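Local atomic coordinates of thioredoxin reductase (Clostridium acetobutylicum ATCC 824, PDB entry 6GNA), a protein that probably reduces thioredoxin with electrons from ferredoxin, passing them through bound FAD and a redox-active cysteine pair, without needing a pyridine nucleotide. Residues A[57-61]-A[62-66]; A[70-74]-A[75-79]; A[160-163]-A[164-168]. One frame throughout, in Å; residues are numbered along the deposited sequence.

Contact 1. Residues A[57-61]-A[62-66]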
loop_
_atom_site.group_PDB
_atom_site.type_symbol
_atom_site.label_atom_id
_atom_site.label_comp_id
_atom_site.label_asym_id
_atom_site.label_seq_id
_atom_site.Cartn_x
_atom_site.Cartn_y
_atom_site.Cartn_z
ATOM N N TYR A 57 -1.949 -17.378 -4.155
ATOM C CA TYR A 57 -0.782 -18.008 -4.763
ATOM C C TYR A 57 -1.155 -18.813 -6.002
ATOM O O TYR A 57 -2.098 -19.615 -5.985
ATOM C CB TYR A 57 -0.105 -18.923 -3.745
ATOM C CG TYR A 57 1.065 -19.674 -4.321
ATOM C CD1 TYR A 57 2.306 -19.075 -4.418
ATOM C CD2 TYR A 57 0.928 -20.979 -4.782
ATOM C CE1 TYR A 57 3.394 -19.758 -4.942
ATOM C CE2 TYR A 57 2.002 -21.666 -5.314
ATOM C CZ TYR A 57 3.233 -21.045 -5.396
ATOM O OH TYR A 57 4.306 -21.716 -5.931
ATOM N N GLY A 58 -0.395 -18.601 -7.079
ATOM C CA GLY A 58 -0.543 -19.389 -8.289
ATOM C C GLY A 58 -1.702 -18.996 -9.169
ATOM O O GLY A 58 -1.989 -19.698 -10.151
ATOM N N ILE A 59 -2.381 -17.895 -8.858
ATOM C CA ILE A 59 -3.522 -17.479 -9.661
ATOM C C ILE A 59 -3.049 -16.921 -10.996
ATOM O O ILE A 59 -1.967 -16.337 -11.115
ATOM C CB ILE A 59 -4.354 -16.455 -8.865
ATOM C CG1 ILE A 59 -5.725 -16.268 -9.499
ATOM C CG2 ILE A 59 -3.630 -15.107 -8.747
ATOM C CD1 ILE A 59 -6.690 -15.588 -8.567
ATOM N N ARG A 60 -3.859 -17.124 -12.020
ATOM C CA ARG A 60 -3.607 -16.530 -13.320
ATOM C C ARG A 60 -4.228 -15.137 -13.373
ATOM O O ARG A 60 -5.229 -14.868 -12.706
ATOM C CB ARG A 60 -4.210 -17.415 -14.411
ATOM C CG ARG A 60 -3.712 -18.855 -14.350
ATOM C CD ARG A 60 -4.709 -19.862 -14.907
ATOM N NE ARG A 60 -4.823 -19.810 -16.359
ATOM C CZ ARG A 60 -5.449 -20.729 -17.090
ATOM N NH1 ARG A 60 -5.507 -20.604 -18.408
ATOM N NH2 ARG A 60 -6.015 -21.777 -16.504
ATOM N N GLY A 61 -3.634 -14.263 -14.188
ATOM C CA GLY A 61 -4.097 -12.885 -14.267
ATOM C C GLY A 61 -5.582 -12.762 -14.553
ATOM O O GLY A 61 -6.293 -11.988 -13.909
ATOM N N ALA A 62 -6.068 -13.493 -15.558
ATOM C CA ALA A 62 -7.491 -13.437 -15.887
ATOM C C ALA A 62 -8.364 -14.021 -14.781
ATOM O O ALA A 62 -9.526 -13.618 -14.631
ATOM C CB ALA A 62 -7.758 -14.160 -17.205
ATOM N N GLU A 63 -7.832 -14.958 -13.998
ATOM C CA GLU A 63 -8.566 -15.455 -12.842
ATOM C C GLU A 63 -8.678 -14.386 -11.764
ATOM O O GLU A 63 -9.740 -14.211 -11.154
ATOM C CB GLU A 63 -7.860 -16.691 -12.288
ATOM C CG GLU A 63 -8.035 -17.907 -13.163
ATOM C CD GLU A 63 -7.250 -19.104 -12.667
ATOM O OE1 GLU A 63 -6.228 -18.908 -11.976
ATOM O OE2 GLU A 63 -7.650 -20.254 -12.963
ATOM N N LEU A 64 -7.586 -13.667 -11.506
ATOM C CA LEU A 64 -7.633 -12.599 -10.516
ATOM C C LEU A 64 -8.544 -11.486 -11.001
ATOM O O LEU A 64 -9.327 -10.925 -10.227
ATOM C CB LEU A 64 -6.220 -12.088 -10.266
ATOM C CG LEU A 64 -6.036 -11.036 -9.171
ATOM C CD1 LEU A 64 -6.490 -11.581 -7.822
ATOM C CD2 LEU A 64 -4.586 -10.646 -9.101
ATOM N N GLN A 65 -8.492 -11.196 -12.302
ATOM C CA GLN A 65 -9.416 -10.228 -12.877
ATOM C C GLN A 65 -10.860 -10.612 -12.571
ATOM O O GLN A 65 -11.681 -9.752 -12.238
ATOM C CB GLN A 65 -9.174 -10.140 -14.385
ATOM C CG GLN A 65 -10.045 -9.113 -15.138
ATOM C CD GLN A 65 -10.268 -9.464 -16.607
ATOM O OE1 GLN A 65 -9.862 -10.529 -17.081
ATOM N NE2 GLN A 65 -10.933 -8.570 -17.330
ATOM N N GLU A 66 -11.200 -11.899 -12.699
ATOM C CA GLU A 66 -12.577 -12.308 -12.451
ATOM C C GLU A 66 -12.930 -12.178 -10.971
ATOM O O GLU A 66 -14.047 -11.777 -10.631
ATOM C CB GLU A 66 -12.787 -13.742 -12.933
ATOM C CG GLU A 66 -14.177 -14.317 -12.656
ATOM C CD GLU A 66 -15.322 -13.555 -13.297
ATOM O OE1 GLU A 66 -15.106 -12.852 -14.306
ATOM O OE2 GLU A 66 -16.464 -13.693 -12.787
HETATM O O HOH W 1 -4.579 -20.898 -11.097
HETATM O O HOH W 2 -6.540 -22.715 -13.557
#
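The carboxylate of E63, three residues into helix 61-74, folds back over the first turn to cap the backbone N of R60, the N-cap residue. The bond from R60 N to E63 OE1 is 3.0 Å long and nearly straight (170°), reaching the oxygen on its anti side. A first torsion of -73° sets E63 CG beside its own backbone N, and the extended chain beyond carries the carboxylate back to the cap. Both oxygens also take water. One water donates to both E63 OE1 (2.7 Å) and G58 O (3.0 Å), so it ties the cap to the preceding loop, where positive phi suits glycine. Another lies in the plane of the R60 guanidinium, at its edge; it accepts from R60 NH2 (3.1 Å) and donates to E63 OE2 (2.8 Å), bridging two opposite charges that stand too far apart for a salt bridge. The acid's place at a helix N terminus would probably be favoured by the helix dipole. Beneath the polar layer, I59 CD1 packs 3.9 Å from L64 CB, a hydrophobic staple bracketing the cap, and both side chains rest on I50. Branched aliphatic residues suit this buried side. The regular helical bonding starts here: L64 N binds R60 O at 2.9 Å, and Q65 N binds G61 O at 2.8 Å.

Contact 2. Residues A[70-74]-A[75-79]; sequences EHIDN and MGIQI
I77 N reaches back to I72 O, 2.9 Å away with an N-H...O angle of 168°, and G76 N binds D73 O at 3.1 Å. Together these two bonds make a Schellman motif, the classic end of a helix, with G76 as its C-prime residue. Its positive phi (67°) is easy for glycine, which has no side chain to strain. The G76 donor stands above the D73 carbonyl plane, whereas M75 N still makes a helical bond to H71 O.

The same reversal brings I72 CB within 3.8 Å of I77 CB, the apolar contact that often accompanies this motif. With chi1 at 61°, I72 CG1 sits between its backbone N and carbonyl carbon, and its CD1 extends to I79 CD1, 3.9 Å away, where the two chains cross at about a right angle. On another side of the turn, M75 runs alongside H71 and sets SD in the plane of the imidazole, at the ring edge, 3.4 Å from H71 CE1: a Met-aromatic contact.

The next shell holds these groups in place. I23 of helix 16-25 touches both H71 and M75, while A22, L19 and V34 cover I77 and I79. Y57 of the second subunit meets the H71 ring edge-to-face and also packs on M75, so the helix end belongs to the dimer interface. K69 forms a salt bridge with D73.

K26 NZ donates to M75 O. A cation here would probably offset the partial negative charge of the helix C terminus, and the polarised C-H of H71 CE1 is likewise a plausible match for the electron-rich sulfur of M75.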
loop_
_atom_site.group_PDB
_atom_site.type_symbol
_atom_site.label_atom_id
_atom_site.label_comp_id
_atom_site.label_asym_id
_atom_site.label_seq_id
_atom_site.Cartn_x
_atom_site.Cartn_y
_atom_site.Cartn_z
ATOM N N GLU A 70 -16.053 -9.927 -9.685
ATOM C CA GLU A 70 -17.140 -10.404 -8.842
ATOM C C GLU A 70 -17.240 -9.583 -7.566
ATOM O O GLU A 70 -18.348 -9.324 -7.080
ATOM C CB GLU A 70 -16.951 -11.890 -8.566
ATOM C CG GLU A 70 -17.106 -12.689 -9.846
ATOM C CD GLU A 70 -17.163 -14.179 -9.631
ATOM O OE1 GLU A 70 -17.472 -14.617 -8.503
ATOM O OE2 GLU A 70 -16.895 -14.907 -10.606
ATOM N N HIS A 71 -16.100 -9.106 -7.049
ATOM C CA HIS A 71 -16.120 -8.259 -5.867
ATOM C C HIS A 71 -16.909 -6.984 -6.133
ATOM O O HIS A 71 -17.819 -6.636 -5.375
ATOM C CB HIS A 71 -14.681 -7.921 -5.486
ATOM C CG HIS A 71 -14.506 -7.486 -4.069
ATOM N ND1 HIS A 71 -15.352 -6.608 -3.428
ATOM C CD2 HIS A 71 -13.544 -7.796 -3.177
ATOM C CE1 HIS A 71 -14.928 -6.422 -2.191
ATOM N NE2 HIS A 71 -13.836 -7.133 -2.018
ATOM N N ILE A 72 -16.570 -6.259 -7.204
ATOM C CA ILE A 72 -17.254 -4.987 -7.425
ATOM C C ILE A 72 -18.723 -5.221 -7.745
ATOM O O ILE A 72 -19.591 -4.456 -7.310
ATOM C CB ILE A 72 -16.536 -4.094 -8.460
ATOM C CG1 ILE A 72 -16.453 -4.740 -9.843
ATOM C CG2 ILE A 72 -15.151 -3.732 -7.947
ATOM C CD1 ILE A 72 -15.941 -3.765 -10.913
ATOM N N ASP A 73 -19.023 -6.287 -8.486
ATOM C CA ASP A 73 -20.410 -6.628 -8.777
ATOM C C ASP A 73 -21.182 -6.919 -7.494
ATOM O O ASP A 73 -22.310 -6.444 -7.320
ATOM C CB ASP A 73 -20.454 -7.826 -9.724
ATOM C CG ASP A 73 -19.943 -7.489 -11.125
ATOM O OD1 ASP A 73 -19.708 -6.293 -11.420
ATOM O OD2 ASP A 73 -19.774 -8.428 -11.931
ATOM N N ASN A 74 -20.583 -7.672 -6.566
ATOM C CA ASN A 74 -21.246 -7.915 -5.295
ATOM C C ASN A 74 -21.515 -6.627 -4.523
ATOM O O ASN A 74 -22.451 -6.581 -3.718
ATOM C CB ASN A 74 -20.419 -8.868 -4.430
ATOM C CG ASN A 74 -20.708 -10.331 -4.727
ATOM O OD1 ASN A 74 -19.801 -11.115 -5.004
ATOM N ND2 ASN A 74 -21.979 -10.704 -4.662
ATOM N N MET A 75 -20.699 -5.592 -4.705
ATOM C CA MET A 75 -20.894 -4.332 -4.000
ATOM C C MET A 75 -21.636 -3.286 -4.825
ATOM O O MET A 75 -21.685 -2.120 -4.419
ATOM C CB MET A 75 -19.554 -3.774 -3.547
ATOM C CG MET A 75 -18.889 -4.681 -2.547
ATOM S SD MET A 75 -17.340 -4.038 -1.925
ATOM C CE MET A 75 -17.925 -2.829 -0.745
ATOM N N GLY A 76 -22.201 -3.665 -5.963
ATOM C CA GLY A 76 -22.974 -2.720 -6.746
ATOM C C GLY A 76 -22.156 -1.600 -7.344
ATOM O O GLY A 76 -22.670 -0.496 -7.532
ATOM N N ILE A 77 -20.880 -1.848 -7.621
ATOM C CA ILE A 77 -19.988 -0.873 -8.233
ATOM C C ILE A 77 -19.923 -1.191 -9.712
ATOM O O ILE A 77 -19.541 -2.301 -10.093
ATOM C CB ILE A 77 -18.587 -0.961 -7.617
ATOM C CG1 ILE A 77 -18.633 -0.480 -6.172
ATOM C CG2 ILE A 77 -17.574 -0.155 -8.433
ATOM C CD1 ILE A 77 -17.409 -0.828 -5.366
ATOM N N GLN A 78 -20.274 -0.217 -10.539
ATOM C CA GLN A 78 -20.183 -0.352 -11.984
ATOM C C GLN A 78 -19.067 0.540 -12.504
ATOM O O GLN A 78 -18.712 1.545 -11.885
ATOM C CB GLN A 78 -21.498 0.037 -12.657
ATOM C CG GLN A 78 -22.657 -0.889 -12.325
ATOM C CD GLN A 78 -23.326 -0.549 -11.007
ATOM O OE1 GLN A 78 -23.379 0.616 -10.605
ATOM N NE2 GLN A 78 -23.841 -1.567 -10.326
ATOM N N ILE A 79 -18.490 0.140 -13.625
ATOM C CA ILE A 79 -17.470 0.919 -14.306
ATOM C C ILE A 79 -18.159 1.738 -15.384
ATOM O O ILE A 79 -18.881 1.192 -16.226
ATOM C CB ILE A 79 -16.391 0.018 -14.933
ATOM C CG1 ILE A 79 -15.755 -0.914 -13.885
ATOM C CG2 ILE A 79 -15.341 0.870 -15.644
ATOM C CD1 ILE A 79 -15.349 -0.249 -12.607
#

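Contact 3. Residues A[160-163]-A[164-168]; sequences ANYL and AELAS
E165 bends at chi2 (-73°) and lays its CG 3.5 Å from Y162 O, while L166, with CG turned away from its own carbonyl carbon (chi1 -68°), brings CD1 obliquely to the Y162 ring, 4.3 Å from CE2. They accompany a change in backbone bonding at the end of helix 155-163. A164 N still bonds A160 O at 3.0 Å, but the next donors reach only three residues back, as in 3-10 turns: E165 N to Y162 O, and L166 N to L163 O at 2.9 Å. Two donors share L163 O, A167 N at 2.8 Å and nearly in line with the C=O bond, L166 N from above the carbonyl plane. Alanine suits positions 164 and 167, where small methyls pass close to helix carbonyls.

The unit belongs to a beta-alpha-beta crossover between parallel strands 146-151 and 169-174. A160 packs on I149 and Y172, L163 and A164 on V170, and A167 on V147. The N161 amide bonds V183 N through OD1 and Q181 O through ND2, tying the helix to that loop, while Y162 touches T136 of helix 135-138 and L163 touches A135.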
loop_
_atom_site.group_PDB
_atom_site.type_symbol
_atom_site.label_atom_id
_atom_site.label_comp_id
_atom_site.label_asym_id
_atom_site.label_seq_id
_atom_site.Cartn_x
_atom_site.Cartn_y
_atom_site.Cartn_z
ATOM N N ALA A 160 -10.838 9.231 -34.465
ATOM C CA ALA A 160 -10.575 9.365 -35.898
ATOM C C ALA A 160 -11.870 9.544 -36.680
ATOM O O ALA A 160 -11.944 10.372 -37.595
ATOM C CB ALA A 160 -9.834 8.125 -36.398
ATOM N N ASN A 161 -12.892 8.746 -36.362
ATOM C CA ASN A 161 -14.164 8.871 -37.067
ATOM C C ASN A 161 -14.763 10.253 -36.872
ATOM O O ASN A 161 -15.321 10.834 -37.812
ATOM C CB ASN A 161 -15.139 7.791 -36.605
ATOM C CG ASN A 161 -14.708 6.408 -37.025
ATOM O OD1 ASN A 161 -14.013 6.246 -38.029
ATOM N ND2 ASN A 161 -15.087 5.409 -36.241
ATOM N N TYR A 162 -14.688 10.782 -35.652
ATOM C CA TYR A 162 -15.213 12.117 -35.404
ATOM C C TYR A 162 -14.425 13.162 -36.182
ATOM O O TYR A 162 -15.005 14.083 -36.767
ATOM C CB TYR A 162 -15.167 12.420 -33.904
ATOM C CG TYR A 162 -15.711 13.786 -33.553
ATOM C CD1 TYR A 162 -17.079 14.032 -33.574
ATOM C CD2 TYR A 162 -14.864 14.832 -33.211
ATOM C CE1 TYR A 162 -17.589 15.280 -33.264
ATOM C CE2 TYR A 162 -15.368 16.090 -32.903
ATOM C CZ TYR A 162 -16.732 16.304 -32.928
ATOM O OH TYR A 162 -17.251 17.543 -32.621
ATOM N N LEU A 163 -13.096 13.052 -36.180
ATOM C CA LEU A 163 -12.292 14.053 -36.868
ATOM C C LEU A 163 -12.539 14.041 -38.360
ATOM O O LEU A 163 -12.368 15.072 -39.011
ATOM C CB LEU A 163 -10.803 13.844 -36.589
ATOM C CG LEU A 163 -10.195 14.726 -35.495
ATOM C CD1 LEU A 163 -10.181 16.183 -35.932
ATOM C CD2 LEU A 163 -10.951 14.571 -34.175
ATOM N N ALA A 164 -12.936 12.896 -38.920
ATOM C CA ALA A 164 -13.175 12.833 -40.359
ATOM C C ALA A 164 -14.321 13.738 -40.785
ATOM O O ALA A 164 -14.430 14.064 -41.970
ATOM C CB ALA A 164 -13.436 11.389 -40.777
ATOM N N GLU A 165 -15.156 14.176 -39.842
ATOM C CA GLU A 165 -16.237 15.103 -40.147
ATOM C C GLU A 165 -15.781 16.554 -40.232
ATOM O O GLU A 165 -16.554 17.395 -40.696
ATOM C CB GLU A 165 -17.322 14.995 -39.071
ATOM C CG GLU A 165 -17.809 13.574 -38.802
ATOM C CD GLU A 165 -18.676 13.029 -39.919
ATOM O OE1 GLU A 165 -19.372 13.829 -40.579
ATOM O OE2 GLU A 165 -18.662 11.799 -40.137
ATOM N N LEU A 166 -14.573 16.872 -39.777
ATOM C CA LEU A 166 -14.076 18.245 -39.734
ATOM C C LEU A 166 -12.788 18.428 -40.519
ATOM O O LEU A 166 -12.629 19.425 -41.216
ATOM C CB LEU A 166 -13.847 18.673 -38.269
ATOM C CG LEU A 166 -15.101 18.823 -37.399
ATOM C CD1 LEU A 166 -14.732 19.069 -35.934
ATOM C CD2 LEU A 166 -16.002 19.938 -37.930
ATOM N N ALA A 167 -11.861 17.484 -40.421
ATOM C CA ALA A 167 -10.581 17.596 -41.093
ATOM C C ALA A 167 -10.728 17.329 -42.584
ATOM O O ALA A 167 -11.644 16.632 -43.033
ATOM C CB ALA A 167 -9.602 16.584 -40.494
ATOM N N SER A 168 -9.836 17.939 -43.368
ATOM C CA SER A 168 -9.810 17.658 -44.799
ATOM C C SER A 168 -9.335 16.242 -45.096
ATOM O O SER A 168 -9.651 15.702 -46.161
ATOM C CB SER A 168 -8.884 18.651 -45.494
ATOM O OG SER A 168 -7.602 18.629 -44.878
#

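In the fold
Followed from the N terminus, the contacts come in series, and none nests in or crosses another. Contact 1 turns the loop after helix 42-46 into helix 61-74; contact 2 ends that same helix, its centre about 17 Å from the first, and hands the chain to strand 79-80 at the border of the FAD-side parallel sheet. Start and finish of one helix are thus both defined, near the flavin and the subunit interface. Contact 3 lies in the other parallel-sheet domain, with centres about 40 Å and 37 Å from contacts 1 and 2. There it closes the turn from helix 155-163 into strand 169-174, without touching contact 1 or contact 2.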